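Local coordinates for choline dehydrogenase and related flavoproteins (Aspergillus oryzae, PDB 3Q9T), which oxidises formate as a formate oxidase of the glucose-methanol-choline oxidoreductase family, with 8-formyl-FAD at its catalytic site, at residues Y67-R73 with Q443-N449; V268-P272 with P511-A515; V295-V300 with I521-V525. All coordinates share one frame; numbering follows the deposited sequence. Where two conformers were deposited one is given.

Contact 1: Y67-R73 with Q443-N449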
loop_
_atom_site.group_PDB
_atom_site.type_symbol
_atom_site.label_atom_id
_atom_site.label_comp_id
_atom_site.label_asym_id
_atom_site.label_seq_id
_atom_site.Cartn_x
_atom_site.Cartn_y
_atom_site.Cartn_z
ATOM N N TYR A 67 -1.210 -12.625 -6.326
ATOM C CA TYR A 67 -0.769 -11.403 -6.986
ATOM C C TYR A 67 -0.717 -10.176 -6.073
ATOM O O TYR A 67 -1.589 -9.966 -5.213
ATOM C CB TYR A 67 -1.709 -11.064 -8.143
ATOM C CG TYR A 67 -1.809 -12.117 -9.215
ATOM C CD1 TYR A 67 -0.700 -12.473 -9.970
ATOM C CD2 TYR A 67 -3.027 -12.734 -9.504
ATOM C CE1 TYR A 67 -0.791 -13.435 -10.971
ATOM C CE2 TYR A 67 -3.125 -13.691 -10.492
ATOM C CZ TYR A 67 -2.003 -14.034 -11.222
ATOM O OH TYR A 67 -2.092 -14.974 -12.205
ATOM N N LYS A 68 0.289 -9.343 -6.305
ATOM C CA LYS A 68 0.236 -7.955 -5.881
ATOM C C LYS A 68 -0.748 -7.229 -6.788
ATOM O O LYS A 68 -0.720 -7.430 -8.008
ATOM C CB LYS A 68 1.606 -7.299 -6.048
ATOM C CG LYS A 68 2.705 -7.864 -5.145
ATOM C CD LYS A 68 4.024 -7.185 -5.451
ATOM C CE LYS A 68 5.053 -7.432 -4.352
ATOM N NZ LYS A 68 6.365 -6.834 -4.744
ATOM N N THR A 69 -1.625 -6.408 -6.208
ATOM C CA THR A 69 -2.423 -5.488 -7.007
ATOM C C THR A 69 -2.789 -4.194 -6.293
ATOM O O THR A 69 -3.025 -4.176 -5.089
ATOM C CB THR A 69 -3.714 -6.143 -7.652
ATOM O OG1 THR A 69 -4.887 -5.745 -6.947
ATOM C CG2 THR A 69 -3.625 -7.622 -7.715
ATOM N N THR A 70 -2.814 -3.109 -7.059
ATOM C CA THR A 70 -3.221 -1.806 -6.550
ATOM C C THR A 70 -4.739 -1.762 -6.412
ATOM O O THR A 70 -5.477 -1.928 -7.396
ATOM C CB THR A 70 -2.765 -0.663 -7.494
ATOM O OG1 THR A 70 -1.339 -0.642 -7.572
ATOM C CG2 THR A 70 -3.278 0.711 -7.009
ATOM N N MET A 71 -5.192 -1.531 -5.186
ATOM C CA MET A 71 -6.612 -1.537 -4.856
ATOM C C MET A 71 -7.232 -0.196 -5.181
ATOM O O MET A 71 -8.308 -0.117 -5.773
ATOM C CB MET A 71 -6.798 -1.854 -3.372
ATOM C CG MET A 71 -6.322 -3.262 -2.991
ATOM S SD MET A 71 -7.484 -4.549 -3.529
ATOM C CE MET A 71 -6.331 -5.752 -4.180
ATOM N N VAL A 72 -6.548 0.863 -4.771
ATOM C CA VAL A 72 -6.973 2.197 -5.115
ATOM C C VAL A 72 -5.800 3.077 -5.482
ATOM O O VAL A 72 -4.715 2.960 -4.910
ATOM C CB VAL A 72 -7.918 2.835 -4.038
ATOM C CG1 VAL A 72 -8.000 1.979 -2.798
ATOM C CG2 VAL A 72 -7.532 4.257 -3.724
ATOM N N ARG A 73 -6.030 3.920 -6.482
ATOM C CA ARG A 73 -5.043 4.864 -6.966
ATOM C C ARG A 73 -5.743 6.186 -7.247
ATOM O O ARG A 73 -6.123 6.465 -8.377
ATOM C CB ARG A 73 -4.364 4.335 -8.239
ATOM C CG ARG A 73 -3.215 5.214 -8.728
ATOM C CD ARG A 73 -2.499 4.600 -9.929
ATOM N NE ARG A 73 -1.632 3.499 -9.526
ATOM C CZ ARG A 73 -1.252 2.508 -10.331
ATOM N NH1 ARG A 73 -0.446 1.551 -9.876
ATOM N NH2 ARG A 73 -1.672 2.470 -11.594
ATOM N N GLN A 443 4.062 -11.590 -12.954
ATOM C CA GLN A 443 2.663 -11.191 -12.901
ATOM C C GLN A 443 2.442 -9.924 -13.731
ATOM O O GLN A 443 3.323 -9.067 -13.825
ATOM C CB GLN A 443 2.211 -10.996 -11.458
ATOM C CG GLN A 443 2.775 -9.766 -10.770
ATOM C CD GLN A 443 1.933 -9.395 -9.581
ATOM O OE1 GLN A 443 2.080 -9.977 -8.508
ATOM N NE2 GLN A 443 1.008 -8.458 -9.770
ATOM N N PRO A 444 1.274 -9.821 -14.375
ATOM C CA PRO A 444 1.008 -8.537 -15.020
ATOM C C PRO A 444 0.797 -7.511 -13.907
ATOM O O PRO A 444 0.573 -7.886 -12.744
ATOM C CB PRO A 444 -0.305 -8.796 -15.764
ATOM C CG PRO A 444 -1.009 -9.803 -14.900
ATOM C CD PRO A 444 0.093 -10.704 -14.378
ATOM N N ASN A 445 0.887 -6.230 -14.248
ATOM C CA ASN A 445 0.568 -5.187 -13.286
ATOM C C ASN A 445 -0.940 -4.967 -13.249
ATOM O O ASN A 445 -1.611 -4.999 -14.284
ATOM C CB ASN A 445 1.329 -3.900 -13.595
ATOM C CG ASN A 445 2.782 -3.974 -13.165
ATOM O OD1 ASN A 445 3.130 -4.697 -12.228
ATOM N ND2 ASN A 445 3.639 -3.238 -13.853
ATOM N N ILE A 446 -1.470 -4.775 -12.047
ATOM C CA ILE A 446 -2.909 -4.780 -11.842
ATOM C C ILE A 446 -3.337 -3.590 -10.996
ATOM O O ILE A 446 -2.942 -3.462 -9.836
ATOM C CB ILE A 446 -3.384 -6.105 -11.148
ATOM C CG1 ILE A 446 -2.814 -7.340 -11.870
ATOM C CG2 ILE A 446 -4.912 -6.155 -11.057
ATOM C CD1 ILE A 446 -3.211 -8.686 -11.258
ATOM N N ASN A 447 -4.139 -2.721 -11.597
ATOM C CA ASN A 447 -4.770 -1.618 -10.891
ATOM C C ASN A 447 -6.299 -1.727 -10.964
ATOM O O ASN A 447 -6.864 -1.715 -12.061
ATOM C CB ASN A 447 -4.311 -0.291 -11.479
ATOM C CG ASN A 447 -5.033 0.881 -10.869
ATOM O OD1 ASN A 447 -5.535 0.794 -9.757
ATOM N ND2 ASN A 447 -5.121 1.979 -11.609
ATOM N N LEU A 448 -6.955 -1.864 -9.807
ATOM C CA LEU A 448 -8.413 -2.044 -9.753
ATOM C C LEU A 448 -9.164 -0.719 -9.746
ATOM O O LEU A 448 -10.362 -0.674 -9.993
ATOM C CB LEU A 448 -8.819 -2.845 -8.505
ATOM C CG LEU A 448 -8.408 -4.315 -8.472
ATOM C CD1 LEU A 448 -8.689 -4.940 -7.119
ATOM C CD2 LEU A 448 -9.140 -5.054 -9.579
ATOM N N ASN A 449 -8.457 0.348 -9.397
ATOM C CA ASN A 449 -9.007 1.687 -9.467
ATOM C C ASN A 449 -10.307 1.845 -8.677
ATOM O O ASN A 449 -11.228 2.536 -9.109
ATOM C CB ASN A 449 -9.194 2.104 -10.926
ATOM C CG ASN A 449 -9.337 3.610 -11.090
ATOM O OD1 ASN A 449 -8.688 4.383 -10.384
ATOM N ND2 ASN A 449 -10.193 4.034 -12.022
HETATM O O HOH W 1 0.036 -5.110 -9.580
HETATM O O HOH W 2 0.053 -2.322 -9.105
HETATM O O HOH W 3 -8.587 4.580 -7.621
HETATM O O HOH W 4 -6.234 5.157 -11.090
HETATM O O HOH W 5 -8.593 6.942 -9.447
#
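Thr-70 and Asn-447 form a single parallel beta bridge that ties the 67-74/77-81 hairpin to the sheet of 302-304, 431-434 and 445-447 in the FAD-binding GMC fold. Thr-70 N donates to Ile-446 O at 2.8 Å, and Thr-70 O takes Leu-448 N. Nearer the N-terminal ends the backbones diverge, a water fills the gap from Lys-68 O to Ile-446 N, and the Gln-443 side chain replaces a neighbouring strand. Its CG lies between backbone N and carbonyl carbon (chi1 72°), and the extended chain carries the amide to Lys-68: OE1 receives Lys-68 N on an in-plane lone pair at 2.9 Å, and NE2 donates to Lys-68 O at 2.7 Å. NE2 also donates to Pro-444 O. The tight packing lies on the side of Thr-69, Ile-446, Met-71 and Leu-448, with Ile-446 CB 3.5 Å from Thr-69 CB. On the looser side waters reach Asn-449 OD1 from Arg-73 N and O, while Asn-449 ND2 is hydrogen-bonded to Asp-429 O. The Arg-73 guanidinium lays one face over Asn-447 CG, its NE salt-bridged to Glu-78. Asn-447 OD1 closes an Asx turn, accepting Asn-449 N from 57° above its carbonyl plane.

Contact 2: V268-P272 with P511-A515. With FAY ([(2R,3S,4R,5R)-5-(6-amino-9H-purin-9-yl)-3,4-dihydroxytetrahydrofuran-2-yl]methyl (2R,3S,4S)-5-(8-formyl-7-methyl-2,4-dioxo-3,4-dihydrobenzo[g]pteridin-10(2H)-yl)-2,3,4-trihydroxypentyl dihydrogen diphosphate), chain D.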
loop_
_atom_site.group_PDB
_atom_site.type_symbol
_atom_site.label_atom_id
_atom_site.label_comp_id
_atom_site.label_asym_id
_atom_site.label_seq_id
_atom_site.Cartn_x
_atom_site.Cartn_y
_atom_site.Cartn_z
ATOM N N VAL A 268 -9.267 -13.251 -15.769
ATOM C CA VAL A 268 -9.231 -11.804 -15.978
ATOM C C VAL A 268 -7.846 -11.154 -15.970
ATOM O O VAL A 268 -7.638 -10.129 -16.633
ATOM C CB VAL A 268 -10.109 -11.059 -14.926
ATOM C CG1 VAL A 268 -9.497 -11.186 -13.539
ATOM C CG2 VAL A 268 -10.306 -9.578 -15.334
ATOM N N PHE A 269 -6.901 -11.722 -15.222
ATOM C CA PHE A 269 -5.565 -11.132 -15.180
ATOM C C PHE A 269 -4.588 -11.733 -16.208
ATOM O O PHE A 269 -3.819 -10.994 -16.820
ATOM C CB PHE A 269 -4.958 -11.204 -13.774
ATOM C CG PHE A 269 -5.812 -10.578 -12.695
ATOM C CD1 PHE A 269 -6.047 -11.259 -11.501
ATOM C CD2 PHE A 269 -6.354 -9.310 -12.861
ATOM C CE1 PHE A 269 -6.833 -10.692 -10.504
ATOM C CE2 PHE A 269 -7.150 -8.734 -11.879
ATOM C CZ PHE A 269 -7.387 -9.412 -10.697
ATOM N N GLU A 270 -4.590 -13.057 -16.377
ATOM C CA GLU A 270 -3.561 -13.707 -17.206
ATOM C C GLU A 270 -3.970 -13.825 -18.660
ATOM O O GLU A 270 -3.108 -13.905 -19.539
ATOM C CB GLU A 270 -3.170 -15.096 -16.685
ATOM C CG GLU A 270 -2.497 -15.105 -15.329
ATOM C CD GLU A 270 -1.003 -14.765 -15.373
ATOM O OE1 GLU A 270 -0.348 -14.901 -16.433
ATOM O OE2 GLU A 270 -0.478 -14.362 -14.324
ATOM N N THR A 271 -5.274 -13.869 -18.918
ATOM C CA THR A 271 -5.724 -13.866 -20.294
ATOM C C THR A 271 -5.207 -12.621 -21.063
ATOM O O THR A 271 -4.550 -12.766 -22.093
ATOM C CB THR A 271 -7.248 -13.970 -20.396
ATOM O OG1 THR A 271 -7.637 -15.339 -20.258
ATOM C CG2 THR A 271 -7.724 -13.436 -21.741
ATOM N N PRO A 272 -5.490 -11.402 -20.569
ATOM C CA PRO A 272 -4.953 -10.242 -21.308
ATOM C C PRO A 272 -3.419 -10.219 -21.383
ATOM O O PRO A 272 -2.856 -9.745 -22.370
ATOM C CB PRO A 272 -5.444 -9.038 -20.495
ATOM C CG PRO A 272 -5.756 -9.608 -19.119
ATOM C CD PRO A 272 -6.296 -10.984 -19.403
ATOM N N PRO A 511 -13.065 -9.658 -10.138
ATOM C CA PRO A 511 -12.568 -8.906 -11.307
ATOM C C PRO A 511 -13.098 -9.428 -12.670
ATOM O O PRO A 511 -13.304 -10.632 -12.837
ATOM C CB PRO A 511 -11.051 -9.101 -11.219
ATOM C CG PRO A 511 -10.901 -10.404 -10.489
ATOM C CD PRO A 511 -11.993 -10.405 -9.466
ATOM N N THR A 512 -13.269 -8.515 -13.630
ATOM C CA THR A 512 -13.825 -8.815 -14.949
ATOM C C THR A 512 -13.319 -7.818 -16.001
ATOM O O THR A 512 -12.655 -6.836 -15.663
ATOM C CB THR A 512 -15.376 -8.692 -14.954
ATOM O OG1 THR A 512 -15.752 -7.330 -14.681
ATOM C CG2 THR A 512 -16.029 -9.627 -13.928
ATOM N N GLY A 513 -13.611 -8.091 -17.276
ATOM C CA GLY A 513 -13.647 -7.049 -18.288
ATOM C C GLY A 513 -12.470 -6.836 -19.215
ATOM O O GLY A 513 -12.572 -6.080 -20.186
ATOM N N THR A 514 -11.358 -7.508 -18.933
ATOM C CA THR A 514 -10.094 -7.196 -19.596
ATOM C C THR A 514 -9.944 -7.715 -21.024
ATOM O O THR A 514 -8.911 -7.509 -21.645
ATOM C CB THR A 514 -8.925 -7.727 -18.775
ATOM O OG1 THR A 514 -9.165 -9.113 -18.487
ATOM C CG2 THR A 514 -8.809 -6.929 -17.474
ATOM N N ALA A 515 -10.949 -8.410 -21.541
ATOM C CA ALA A 515 -10.944 -8.773 -22.954
ATOM C C ALA A 515 -12.394 -8.909 -23.388
ATOM O O ALA A 515 -12.825 -9.954 -23.846
ATOM C CB ALA A 515 -10.162 -10.061 -23.189
HETATM P P FAY D . -12.232 -17.731 -14.564
HETATM N N1 FAY D . -17.574 -15.797 -7.154
HETATM C C2 FAY D . -18.792 -16.287 -6.687
HETATM O O2 FAY D . -19.730 -16.441 -7.460
HETATM N N3 FAY D . -18.825 -17.028 -5.524
HETATM C C4 FAY D . -17.861 -16.802 -4.573
HETATM O O4 FAY D . -18.218 -16.817 -3.380
HETATM N N5 FAY D . -15.637 -16.079 -4.099
HETATM C C6 FAY D . -13.334 -15.909 -3.663
HETATM C C7 FAY D . -12.021 -15.804 -4.088
HETATM C C8 FAY D . -11.749 -15.667 -5.453
HETATM O O8 FAY D . -10.067 -15.833 -7.076
HETATM C C9 FAY D . -12.796 -15.762 -6.379
HETATM P PA FAY D . -9.973 -18.802 -13.238
HETATM C "C1'" FAY D . -14.956 -15.641 -8.369
HETATM C C10 FAY D . -16.479 -15.769 -6.324
HETATM N N10 FAY D . -15.190 -15.669 -6.857
HETATM N N1A FAY D . -0.104 -20.602 -17.591
HETATM O O1A FAY D . -8.984 -18.163 -12.321
HETATM C C1B FAY D . -4.743 -20.781 -15.138
HETATM O O1P FAY D . -12.487 -18.968 -15.392
HETATM C "C2'" FAY D . -14.941 -17.062 -8.977
HETATM O "O2'" FAY D . -14.171 -17.859 -8.150
HETATM C C2A FAY D . -0.891 -21.714 -17.355
HETATM O O2A FAY D . -11.001 -19.639 -12.540
HETATM C C2B FAY D . -5.010 -20.561 -13.660
HETATM O O2B FAY D . -4.202 -21.366 -12.820
HETATM O O2P FAY D . -12.489 -16.472 -15.372
HETATM C "C3'" FAY D . -14.539 -17.334 -10.464
HETATM O "O3'" FAY D . -13.749 -18.500 -10.684
HETATM N N3A FAY D . -2.097 -21.591 -16.685
HETATM C C3B FAY D . -6.467 -20.955 -13.558
HETATM O O3B FAY D . -6.547 -22.354 -13.446
HETATM O O3P FAY D . -10.683 -17.681 -14.121
HETATM C "C4'" FAY D . -13.856 -16.193 -11.174
HETATM O "O4'" FAY D . -14.669 -15.048 -10.936
HETATM C C4A FAY D . -2.510 -20.368 -16.264
HETATM C C4B FAY D . -7.032 -20.589 -14.909
HETATM O O4B FAY D . -5.929 -20.373 -15.772
HETATM C C4X FAY D . -16.679 -16.159 -4.986
HETATM C "C5'" FAY D . -13.701 -16.496 -12.685
HETATM O "O5'" FAY D . -13.065 -17.695 -13.153
HETATM C C5A FAY D . -1.735 -19.236 -16.502
HETATM C C5B FAY D . -7.913 -19.358 -14.825
HETATM O O5B FAY D . -9.146 -19.747 -14.272
HETATM C C5X FAY D . -14.379 -15.781 -4.574
HETATM C C6A FAY D . -0.516 -19.351 -17.167
HETATM N N6A FAY D . 0.276 -18.279 -17.308
HETATM N N7A FAY D . -2.385 -18.172 -15.987
HETATM C C7M FAY D . -10.945 -15.651 -3.040
HETATM C C8A FAY D . -3.548 -18.586 -15.441
HETATM C C8M FAY D . -10.369 -15.948 -5.909
HETATM C C9A FAY D . -14.124 -15.770 -5.956
HETATM N N9A FAY D . -3.633 -19.938 -15.600
#
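Chi1 of 68° in Val-268 and 52° in Thr-514 sets one branch of each between backbone N and carbonyl carbon, and both choices serve the contact. In Val-268 it drives CG1 against the Pro-511 ring, where it lies 3.4 Å from CG, closer than usual van der Waals contact; CG2 is left to meet Thr-514. In Thr-514 it aims OG1 at the helix, so that the hydroxyl donates to Val-268 O at 2.6 Å, in the carbonyl plane and on a lone pair. Val-268 CG1 also rides 3.6 Å above the centre of the Phe-269 ring, whose CZ reaches Pro-511 CG at 3.7 Å, so valine, phenylalanine and proline close up into one apolar cluster, lined further by Leu-304. One turn further along the helix, Pro-272 CG packs 3.5 Å from Thr-514 OG1. Helix 267-277 follows strand 261-264 of the parallel, Rossmann-like sheet that carries the FAD. From it Glu-270 points away from the 511-515 loop to the cofactor, its CG 3.1 Å from N7A of the adenine. The Glu-270 carboxylate is fixed in turn by a salt bridge from OE1 to Lys-273 and a probable hydrogen bond between OE2 and Tyr-67 OH. The chemistry is consistent with a substitute bond: Pro-272 has no N-H to give to the turn before it, the helix kinks there, and Val-268 O, the carbonyl that such an N-H would ordinarily meet, takes the hydroxyl of Thr-514 from the loop.

Contact 3: V295-V300 with I521-V525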
loop_
_atom_site.group_PDB
_atom_site.type_symbol
_atom_site.label_atom_id
_atom_site.label_comp_id
_atom_site.label_asym_id
_atom_site.label_seq_id
_atom_site.Cartn_x
_atom_site.Cartn_y
_atom_site.Cartn_z
ATOM N N VAL A 295 -1.912 -7.594 -33.865
ATOM C CA VAL A 295 -3.184 -6.891 -33.935
ATOM C C VAL A 295 -3.202 -5.761 -32.923
ATOM O O VAL A 295 -3.039 -5.993 -31.740
ATOM C CB VAL A 295 -4.372 -7.847 -33.631
ATOM C CG1 VAL A 295 -5.690 -7.073 -33.544
ATOM C CG2 VAL A 295 -4.453 -8.956 -34.673
ATOM N N ASP A 296 -3.399 -4.533 -33.382
ATOM C CA ASP A 296 -3.530 -3.423 -32.457
ATOM C C ASP A 296 -4.931 -3.467 -31.829
ATOM O O ASP A 296 -5.900 -2.974 -32.412
ATOM C CB ASP A 296 -3.255 -2.083 -33.156
ATOM C CG ASP A 296 -3.303 -0.896 -32.197
ATOM O OD1 ASP A 296 -3.536 0.242 -32.653
ATOM O OD2 ASP A 296 -3.112 -1.095 -30.979
ATOM N N SER A 297 -5.026 -4.088 -30.653
ATOM C CA SER A 297 -6.295 -4.264 -29.958
ATOM C C SER A 297 -6.272 -3.432 -28.674
ATOM O O SER A 297 -5.844 -3.900 -27.614
ATOM C CB SER A 297 -6.514 -5.752 -29.658
ATOM O OG SER A 297 -7.841 -6.004 -29.237
ATOM N N ARG A 298 -6.746 -2.197 -28.780
ATOM C CA ARG A 298 -6.644 -1.192 -27.711
ATOM C C ARG A 298 -7.242 -1.614 -26.374
ATOM O O ARG A 298 -6.826 -1.138 -25.321
ATOM C CB ARG A 298 -7.326 0.118 -28.130
ATOM C CG ARG A 298 -6.834 0.732 -29.432
ATOM C CD ARG A 298 -7.146 2.238 -29.472
ATOM N NE ARG A 298 -8.359 2.620 -30.205
ATOM C CZ ARG A 298 -9.494 1.923 -30.263
ATOM N NH1 ARG A 298 -9.629 0.771 -29.633
ATOM N NH2 ARG A 298 -10.512 2.395 -30.956
ATOM N N HIS A 299 -8.244 -2.485 -26.418
ATOM C CA HIS A 299 -9.011 -2.791 -25.221
ATOM C C HIS A 299 -8.421 -3.918 -24.376
ATOM O O HIS A 299 -8.924 -4.215 -23.292
ATOM C CB HIS A 299 -10.481 -3.089 -25.593
ATOM C CG HIS A 299 -11.271 -1.866 -25.937
ATOM N ND1 HIS A 299 -11.863 -1.065 -24.979
ATOM C CD2 HIS A 299 -11.543 -1.286 -27.130
ATOM C CE1 HIS A 299 -12.471 -0.053 -25.569
ATOM N NE2 HIS A 299 -12.297 -0.165 -26.873
ATOM N N VAL A 300 -7.368 -4.562 -24.876
ATOM C CA VAL A 300 -6.802 -5.704 -24.172
ATOM C C VAL A 300 -6.186 -5.274 -22.838
ATOM O O VAL A 300 -5.296 -4.425 -22.799
ATOM C CB VAL A 300 -5.746 -6.436 -25.023
ATOM C CG1 VAL A 300 -5.041 -7.513 -24.182
ATOM C CG2 VAL A 300 -6.388 -7.048 -26.273
ATOM N N ILE A 521 -13.519 -4.181 -32.859
ATOM C CA ILE A 521 -12.279 -4.018 -32.106
ATOM C C ILE A 521 -12.124 -2.634 -31.487
ATOM O O ILE A 521 -11.268 -2.419 -30.625
ATOM C CB ILE A 521 -11.045 -4.391 -32.969
ATOM C CG1 ILE A 521 -9.856 -4.766 -32.074
ATOM C CG2 ILE A 521 -10.712 -3.275 -33.970
ATOM C CD1 ILE A 521 -8.705 -5.379 -32.828
ATOM N N ASP A 522 -12.962 -1.693 -31.906
ATOM C CA ASP A 522 -12.922 -0.356 -31.320
ATOM C C ASP A 522 -13.725 -0.288 -30.035
ATOM O O ASP A 522 -13.630 0.684 -29.279
ATOM C CB ASP A 522 -13.397 0.703 -32.317
ATOM C CG ASP A 522 -12.342 1.022 -33.363
ATOM O OD1 ASP A 522 -11.172 1.208 -32.981
ATOM O OD2 ASP A 522 -12.673 1.069 -34.566
ATOM N N GLN A 523 -14.494 -1.337 -29.776
ATOM C CA GLN A 523 -15.309 -1.384 -28.578
ATOM C C GLN A 523 -14.762 -2.378 -27.566
ATOM O O GLN A 523 -14.873 -2.165 -26.363
ATOM C CB GLN A 523 -16.756 -1.737 -28.931
ATOM C CG GLN A 523 -17.716 -1.657 -27.762
ATOM C CD GLN A 523 -19.094 -2.187 -28.112
ATOM O OE1 GLN A 523 -19.227 -3.101 -28.929
ATOM N NE2 GLN A 523 -20.129 -1.611 -27.502
ATOM N N GLY A 524 -14.177 -3.472 -28.045
ATOM C CA GLY A 524 -13.751 -4.531 -27.147
ATOM C C GLY A 524 -12.759 -5.461 -27.809
ATOM O O GLY A 524 -12.275 -5.162 -28.896
ATOM N N VAL A 525 -12.431 -6.576 -27.162
ATOM C CA VAL A 525 -11.449 -7.476 -27.765
ATOM C C VAL A 525 -11.991 -8.749 -28.436
ATOM O O VAL A 525 -11.372 -9.261 -29.360
ATOM C CB VAL A 525 -10.210 -7.759 -26.853
ATOM C CG1 VAL A 525 -10.084 -6.727 -25.711
ATOM C CG2 VAL A 525 -10.199 -9.163 -26.373
HETATM O O HOH W 6 -9.664 -4.075 -28.468
HETATM O O HOH W 7 -9.013 -8.233 -30.374
HETATM O O HOH W 8 -8.607 -1.517 -30.656
#
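His-299 and Asp-522 supply the direct hydrogen bond of the contact: His-299 NE2 donates to Asp-522 O at 2.9 Å, with the donor 63° above the carbonyl plane and so not on a lone pair. The same ring has Gln-523 O over its centre, 3.2 Å above the plane, and Ile-521 O near its plane at the edge; Arg-516 is hydrogen-bonded to Gln-523 O. With chi1 at -75° the imidazole lies beside its own backbone N and fits into the bend of the 521-525 loop; its ND1 is hydrogen-bonded to Asn-303 ND2. The charged pair is Arg-298 with Asp-522, a salt bridge from NH2 to OD1. Its very short length is doubtful, since Arg-298 has two deposited conformers and both residues touch a crystal neighbour. Water makes the third kind of link. One molecule joins Ser-297 OG, His-299 N and Gly-524 O; a second passes from Ser-297 OG to Val-525 O; a third takes Arg-298 N and donates to Ile-521 O. Apolar contacts join strand 295-296, paired in parallel with 280-281, and the turn after it to the loop between strands 506-507 and 538-540: Ile-521 CD1 reaches Val-295 CG1 at 3.5 Å, and Val-525 CG1 crosses Val-300 CG2, which also packs on helix 267-277. A type I turn from Ser-297 to Val-300 presents Arg-298 and His-299. A ring that donates through NE2 and accepts at ND1 is probably neutral, and backbone carbonyls and ordered water then carry most of the contact, with the Arg-298/Asp-522 pair at its exposed side.

From the N terminus the chain passes 67-73, 268-272 and 295-300 before any loop is closed. Contact 1 closes first, at 443-449, then contact 2 at 511-515 and contact 3 at 521-525. The first halves and their partners come in the same order, so all three loops cross and none nests. Contact 1 joins the 67-74 hairpin strand to the sheet of 302-304, 431-434 and 445-447; contact 2 joins helix 267-277 of the FAD-binding part to the loop after 506-507; contact 3 joins that loop further on to strand 295-296 and the turn after it. Contact 2 touches both others: Ile-446 packs on Phe-269, and Ala-515 on Val-525.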